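Local coordinates for repressor protein (Enterobacteria phage N15, PDB 2HIN) that probably binds DNA through a helix-turn-helix domain and acts as a dimeric transcriptional repressor of the Cro family, at residues E5-F10 and T48-L52. Where two conformers were deposited one is given. Numbering follows the deposited sequence.
Sequences ELVRHF and TAYKL
A type I' beta turn from Thr48 to Lys51, with Ala49 (phi/psi 55/38°) and Tyr50 (76/10°) both at positive phi, folds the chain back so that Thr48 and Leu52 meet the same helical segment, 5-10. Ala49 is the C' residue of a Schellman motif ending helix 38-47. Lys51 N donates a hydrogen bond to Thr48 O (3.0 Å) and Leu52 N one to Thr48 OG1 (3.1 Å), a hydroxyl also hydrogen-bonded to Ile44 O. No hydrogen bond joins the segments; they meet by van der Waals contact, with Leu6 and Leu52 in register (CA to CA 7.5 Å). Leu52 (m, t) packs partly on helix backbone, its CD1 3.9 Å from Leu6 CA and 3.9 Å from His9 CB, while its CG lies over one face of the His9 imidazole. His9 (chi1 t) reaches into the loop, CE1 3.6 Å from Lys51 CG and NE2 3.9 Å from Thr48 CG2. That methyl also lies 4.0 Å from Phe10 CZ. The turn carries Tyr50 to stack on Tyr50 of the second subunit. The contact thus joins helix 3-10 to the loop after helix 38-47; Leu6 and Leu52 both touch Ile44 of that helix, and Leu6 and Phe10 pack on Ala16 of helix 13-20.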
loop_
_atom_site.group_PDB
_atom_site.type_symbol
_atom_site.label_atom_id
_atom_site.label_comp_id
_atom_site.label_asym_id
_atom_site.label_seq_id
_atom_site.Cartn_x
_atom_site.Cartn_y
_atom_site.Cartn_z
ATOM N N GLU A 5 -16.571 -0.526 2.666
ATOM C CA GLU A 5 -15.954 -1.845 2.845
ATOM C C GLU A 5 -15.043 -1.841 4.025
ATOM O O GLU A 5 -15.023 -2.774 4.840
ATOM C CB GLU A 5 -15.105 -2.221 1.646
ATOM C CG GLU A 5 -15.880 -2.600 0.435
ATOM C CD GLU A 5 -14.975 -3.072 -0.678
ATOM O OE1 GLU A 5 -14.940 -2.405 -1.738
ATOM O OE2 GLU A 5 -14.284 -4.101 -0.486
ATOM N N LEU A 6 -14.234 -0.794 4.077
ATOM C CA LEU A 6 -13.290 -0.649 5.128
ATOM C C LEU A 6 -14.063 -0.648 6.446
ATOM O O LEU A 6 -13.695 -1.367 7.392
ATOM C CB LEU A 6 -12.533 0.666 4.928
ATOM C CG LEU A 6 -11.680 1.093 6.110
ATOM C CD1 LEU A 6 -10.542 0.116 6.350
ATOM C CD2 LEU A 6 -11.199 2.489 5.857
ATOM N N VAL A 7 -15.159 0.129 6.518
ATOM C CA VAL A 7 -15.976 0.181 7.733
ATOM C C VAL A 7 -16.633 -1.183 8.070
ATOM O O VAL A 7 -16.637 -1.609 9.213
ATOM C CB VAL A 7 -17.019 1.315 7.671
ATOM C CG1 VAL A 7 -17.932 1.298 8.896
ATOM C CG2 VAL A 7 -16.304 2.661 7.551
ATOM N N ARG A 8 -17.163 -1.883 7.072
ATOM C CA ARG A 8 -17.728 -3.231 7.274
ATOM C C ARG A 8 -16.693 -4.193 7.836
ATOM O O ARG A 8 -16.990 -4.993 8.719
ATOM C CB ARG A 8 -18.235 -3.758 5.930
ATOM C CG ARG A 8 -18.760 -5.202 5.937
ATOM C CD ARG A 8 -19.229 -5.582 4.537
ATOM N NE ARG A 8 -19.690 -6.968 4.390
ATOM C CZ ARG A 8 -18.917 -8.035 4.146
ATOM N NH1 ARG A 8 -17.595 -7.921 4.035
ATOM N NH2 ARG A 8 -19.471 -9.242 4.022
ATOM N N HIS A 9 -15.468 -4.130 7.320
ATOM C CA HIS A 9 -14.415 -5.044 7.743
ATOM C C HIS A 9 -14.103 -4.899 9.229
ATOM O O HIS A 9 -13.945 -5.891 9.937
ATOM C CB HIS A 9 -13.159 -4.793 6.908
ATOM C CG HIS A 9 -12.030 -5.709 7.245
ATOM N ND1 HIS A 9 -11.983 -7.013 6.815
ATOM C CD2 HIS A 9 -10.910 -5.500 7.963
ATOM C CE1 HIS A 9 -10.862 -7.566 7.247
ATOM N NE2 HIS A 9 -10.212 -6.685 7.982
ATOM N N PHE A 10 -13.945 -3.662 9.683
ATOM C CA PHE A 10 -13.524 -3.411 11.067
ATOM C C PHE A 10 -14.706 -3.267 12.029
ATOM O O PHE A 10 -14.531 -3.418 13.235
ATOM C CB PHE A 10 -12.610 -2.193 11.124
ATOM C CG PHE A 10 -11.246 -2.455 10.581
ATOM C CD1 PHE A 10 -10.328 -3.159 11.330
ATOM C CD2 PHE A 10 -10.882 -2.028 9.332
ATOM C CE1 PHE A 10 -9.057 -3.415 10.848
ATOM C CE2 PHE A 10 -9.596 -2.278 8.861
ATOM C CZ PHE A 10 -8.694 -2.967 9.639
ATOM N N THR A 48 -4.507 -5.286 6.097
ATOM C CA THR A 48 -5.551 -6.298 6.298
ATOM C C THR A 48 -5.105 -7.658 5.763
ATOM O O THR A 48 -5.934 -8.561 5.593
ATOM C CB THR A 48 -6.903 -5.886 5.669
ATOM O OG1 THR A 48 -6.769 -5.777 4.249
ATOM C CG2 THR A 48 -7.431 -4.587 6.258
ATOM N N ALA A 49 -3.802 -7.832 5.535
ATOM C CA ALA A 49 -3.252 -9.119 5.068
ATOM C C ALA A 49 -3.966 -9.564 3.786
ATOM O O ALA A 49 -4.253 -10.740 3.574
ATOM C CB ALA A 49 -3.327 -10.157 6.149
ATOM N N TYR A 50 -4.256 -8.587 2.950
ATOM C CA TYR A 50 -4.830 -8.743 1.618
ATOM C C TYR A 50 -6.309 -9.069 1.631
ATOM O O TYR A 50 -6.881 -9.383 0.585
ATOM C CB TYR A 50 -4.072 -9.779 0.785
ATOM C CG TYR A 50 -2.565 -9.626 0.801
ATOM C CD1 TYR A 50 -1.924 -8.388 0.716
ATOM C CD2 TYR A 50 -1.753 -10.754 0.892
ATOM C CE1 TYR A 50 -0.533 -8.299 0.698
ATOM C CE2 TYR A 50 -0.379 -10.664 0.861
ATOM C CZ TYR A 50 0.241 -9.440 0.768
ATOM O OH TYR A 50 1.615 -9.391 0.658
ATOM N N LYS A 51 -6.956 -8.988 2.788
ATOM C CA LYS A 51 -8.401 -9.285 2.851
ATOM C C LYS A 51 -9.255 -8.238 2.158
ATOM O O LYS A 51 -10.312 -8.571 1.632
ATOM C CB LYS A 51 -8.882 -9.475 4.289
ATOM C CG LYS A 51 -10.404 -9.698 4.428
ATOM C CD LYS A 51 -10.927 -10.916 3.663
ATOM C CE LYS A 51 -12.418 -11.125 3.938
ATOM N NZ LYS A 51 -13.017 -12.239 3.171
ATOM N N LEU A 52 -8.838 -6.974 2.220
ATOM C CA LEU A 52 -9.440 -5.900 1.423
ATOM C C LEU A 52 -8.491 -5.589 0.272
ATOM O O LEU A 52 -7.273 -5.526 0.455
ATOM C CB LEU A 52 -9.682 -4.650 2.257
ATOM C CG LEU A 52 -10.621 -4.828 3.440
ATOM C CD1 LEU A 52 -10.795 -3.503 4.148
ATOM C CD2 LEU A 52 -11.979 -5.426 2.998
#